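Local coordinates for aminoglycoside phosphotransferase (Streptomyces rimosus, PDB 6FUC), which probably transfers a phosphate group from ATP to a hydroxyl of streptomycin, an aminoglycoside antibiotic, and so inactivates the drug, at residues Q182-H187 against A216-D221. Sequence-based numbering, arbitrary orientation.
Sequences QTVVCH and ADPYAD
Cys186 points its sulphur into the turn that joins the strand end at Ala216 to the helix beginning near Tyr219. SG lies 3.8 Å from Ala216 CB, with the methyl of Ala220 a little farther off, and it also comes within 3.3 Å of the carbonyl oxygen Asp217 O. Set anti to its own carbonyl carbon (chi1 -78°), Cys186 SG reaches the turn and lies 3.7 Å from Asp221 CG. Farther back along the strand, Val184 brings its CG2 branch closest to the same turn: CG2, lodged between its backbone N and carbonyl carbon (chi1 -57°), rests 3.9 Å from Pro218 CB. The other edge of that proline ring, at CD, packs against the carbonyl oxygen of Gln182.

Around this apolar centre the contacts turn polar. Val184 and Ala216 form an antiparallel hydrogen-bonded pair, Val184 N giving a nearly straight bond (177°) to Ala216 O and Ala216 N returning one to Val184 O. Asp217 then caps the coming helix, its OD1 taking the Tyr219 N-H at 2.8 Å on the anti side of the carboxylate, while OD2 makes a salt bridge with Arg259.

At the far end the Asp221 carboxylate lies beside Cys186 CB and receives His187 N on the syn lone pair of OD2, at 2.8 Å. Its two oxygens are gripped further: His118 NE2 bonds to OD2 and Gly188 N to OD1. The first turn of the helix thereby holds the backbone where the strand gives way to the His187-Gly188-Asp189 loop, which matches the HGD motif of the catalytic loop in aminoglycoside phosphotransferases.

The two-stranded sheet of 184-186 and 214-216 thus bridges the end of helix 172-181 and the start of helix 219-233, with helix 257-266 packed against Asp217 and Tyr219.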
ATOM      1  N   GLN A 182       0.841 -20.282  -2.982  1.00 10.10           N
ATOM      2  CA  GLN A 182      -0.123 -19.552  -2.164  1.00  9.99           C
ATOM      3  C   GLN A 182      -0.021 -18.108  -2.772  0.50  9.20           C
ATOM      4  O   GLN A 182       0.822 -17.314  -2.425  0.50  9.66           O
ATOM      5  CB  GLN A 182       0.269 -19.484  -0.685  1.00 13.32           C
ATOM      6  CG  GLN A 182       0.376 -20.828   0.089  0.50 18.86           C
ATOM      7  CD  GLN A 182       1.218 -20.866   1.395  0.50 20.73           C
ATOM      8  OE1 GLN A 182       1.633 -19.928   1.906  0.50 23.67           O
ATOM      9  NE2 GLN A 182       1.450 -22.072   1.881  0.50 26.98           N
ATOM     10  N   THR A 183      -0.713 -17.908  -3.849  1.00  8.59           N
ATOM     11  CA  THR A 183      -0.933 -16.568  -4.367  1.00  8.45           C
ATOM     12  C   THR A 183      -2.337 -16.082  -4.012  1.00  7.67           C
ATOM     13  O   THR A 183      -3.300 -16.857  -4.038  1.00  9.91           O
ATOM     14  CB  THR A 183      -0.770 -16.595  -5.920  1.00 10.25           C
ATOM     15  OG1 THR A 183       0.580 -16.790  -6.266  0.50 15.72           O
ATOM     16  CG2 THR A 183      -1.254 -15.339  -6.660  0.50 11.44           C
ATOM     17  N   VAL A 184      -2.411 -14.799  -3.731  1.00  6.93           N
ATOM     18  CA  VAL A 184      -3.663 -14.104  -3.494  1.00  7.90           C
ATOM     19  C   VAL A 184      -3.632 -12.781  -4.242  1.00  7.36           C
ATOM     20  O   VAL A 184      -2.579 -12.351  -4.719  1.00  8.12           O
ATOM     21  CB  VAL A 184      -3.921 -13.854  -1.991  1.00  9.08           C
ATOM     22  CG1 VAL A 184      -3.922 -15.130  -1.189  1.00 10.64           C
ATOM     23  CG2 VAL A 184      -2.910 -12.889  -1.428  1.00  9.51           C
ATOM     24  N   VAL A 185      -4.791 -12.106  -4.328  1.00  7.30           N
ATOM     25  CA  VAL A 185      -4.823 -10.708  -4.742  1.00  7.06           C
ATOM     26  C   VAL A 185      -4.480  -9.849  -3.548  1.00  6.97           C
ATOM     27  O   VAL A 185      -5.237  -9.738  -2.594  1.00  8.78           O
ATOM     28  CB  VAL A 185      -6.177 -10.303  -5.315  1.00  8.11           C
ATOM     29  CG1 VAL A 185      -6.153  -8.842  -5.710  1.00  9.25           C
ATOM     30  CG2 VAL A 185      -6.577 -11.207  -6.491  1.00  8.67           C
ATOM     31  N   CYS A 186      -3.248  -9.309  -3.551  1.00  6.76           N
ATOM     32  CA  CYS A 186      -2.779  -8.439  -2.507  1.00  6.93           C
ATOM     33  C   CYS A 186      -3.208  -6.967  -2.744  1.00  6.70           C
ATOM     34  O   CYS A 186      -3.274  -6.505  -3.871  1.00  7.44           O
ATOM     35  CB  CYS A 186      -1.250  -8.456  -2.410  1.00  7.62           C
ATOM     36  SG  CYS A 186      -0.569  -9.882  -1.580  1.00  9.79           S
ATOM     37  N   HIS A 187      -3.427  -6.275  -1.636  1.00  6.66           N
ATOM     38  CA  HIS A 187      -3.541  -4.815  -1.680  1.00  6.99           C
ATOM     39  C   HIS A 187      -2.309  -4.174  -2.308  1.00  6.91           C
ATOM     40  O   HIS A 187      -2.426  -3.239  -3.097  1.00  7.90           O
ATOM     41  CB  HIS A 187      -3.722  -4.333  -0.225  1.00  7.15           C
ATOM     42  CG  HIS A 187      -3.701  -2.864  -0.107  1.00  6.84           C
ATOM     43  ND1 HIS A 187      -2.545  -2.140  -0.145  1.00  7.31           N
ATOM     44  CD2 HIS A 187      -4.724  -1.987   0.018  1.00  7.87           C
ATOM     45  CE1 HIS A 187      -2.874  -0.860  -0.087  1.00  7.51           C
ATOM     46  NE2 HIS A 187      -4.195  -0.743   0.050  1.00  8.12           N
ATOM     47  N   ALA A 216       0.190 -11.712  -5.589  1.00  6.82           N
ATOM     48  CA  ALA A 216       1.429 -11.872  -4.902  1.00  7.02           C
ATOM     49  C   ALA A 216       1.225 -12.873  -3.763  1.00  6.58           C
ATOM     50  O   ALA A 216       0.107 -13.288  -3.461  1.00  7.46           O
ATOM     51  CB  ALA A 216       1.973 -10.548  -4.356  1.00  7.22           C
ATOM     52  N   ASP A 217       2.316 -13.251  -3.107  1.00  7.30           N
ATOM     53  CA  ASP A 217       2.237 -14.025  -1.891  1.00  7.19           C
ATOM     54  C   ASP A 217       1.484 -13.196  -0.819  1.00  7.17           C
ATOM     55  O   ASP A 217       1.766 -11.998  -0.696  1.00  7.57           O
ATOM     56  CB  ASP A 217       3.680 -14.329  -1.449  1.00  7.90           C
ATOM     57  CG  ASP A 217       3.813 -15.222  -0.263  1.00  8.20           C
ATOM     58  OD1 ASP A 217       3.195 -14.997   0.795  1.00 10.55           O
ATOM     59  OD2 ASP A 217       4.563 -16.182  -0.365  1.00 11.68           O
ATOM     60  N   PRO A 218       0.583 -13.813  -0.041  1.00  7.71           N
ATOM     61  CA  PRO A 218      -0.097 -12.996   0.995  1.00  7.93           C
ATOM     62  C   PRO A 218       0.832 -12.276   1.955  1.00  7.75           C
ATOM     63  O   PRO A 218       0.445 -11.261   2.521  1.00  8.31           O
ATOM     64  CB  PRO A 218      -0.957 -14.014   1.707  1.00  9.85           C
ATOM     65  CG  PRO A 218      -0.373 -15.358   1.398  1.00 10.08           C
ATOM     66  CD  PRO A 218       0.163 -15.212  -0.024  1.00  8.82           C
ATOM     67  N   TYR A 219       2.020 -12.838   2.212  1.00  7.74           N
ATOM     68  CA  TYR A 219       2.977 -12.113   3.089  1.00  8.31           C
ATOM     69  C   TYR A 219       3.494 -10.803   2.546  1.00  8.11           C
ATOM     70  O   TYR A 219       4.006 -10.006   3.309  1.00  9.01           O
ATOM     71  CB  TYR A 219       4.128 -13.067   3.514  1.00  9.39           C
ATOM     72  CG  TYR A 219       3.706 -13.986   4.600  1.00 10.74           C
ATOM     73  CD1 TYR A 219       3.559 -13.512   5.882  1.00 13.53           C
ATOM     74  CD2 TYR A 219       3.344 -15.282   4.377  1.00 13.30           C
ATOM     75  CE1 TYR A 219       3.116 -14.307   6.903  1.00 19.19           C
ATOM     76  CE2 TYR A 219       2.905 -16.134   5.422  1.00 16.05           C
ATOM     77  CZ  TYR A 219       2.733 -15.609   6.666  1.00 19.83           C
ATOM     78  OH  TYR A 219       2.280 -16.385   7.705  1.00 30.06           O
ATOM     79  N   ALA A 220       3.343 -10.552   1.232  1.00  7.88           N
ATOM     80  CA  ALA A 220       3.663  -9.235   0.720  1.00  8.34           C
ATOM     81  C   ALA A 220       2.823  -8.185   1.431  1.00  8.15           C
ATOM     82  O   ALA A 220       3.272  -7.030   1.603  1.00  9.17           O
ATOM     83  CB  ALA A 220       3.475  -9.167  -0.790  1.00  9.25           C
ATOM     84  N   ASP A 221       1.595  -8.525   1.756  1.00  7.74           N
ATOM     85  CA  ASP A 221       0.690  -7.699   2.541  1.00  7.82           C
ATOM     86  C   ASP A 221       0.881  -7.894   4.023  1.00  7.90           C
ATOM     87  O   ASP A 221       1.026  -6.896   4.770  1.00  8.89           O
ATOM     88  CB  ASP A 221      -0.781  -8.021   2.167  1.00  7.96           C
ATOM     89  CG  ASP A 221      -1.365  -7.311   0.977  1.00  7.98           C
ATOM     90  OD1 ASP A 221      -0.670  -6.524   0.323  1.00  8.12           O
ATOM     91  OD2 ASP A 221      -2.554  -7.607   0.696  1.00  7.87           O
TER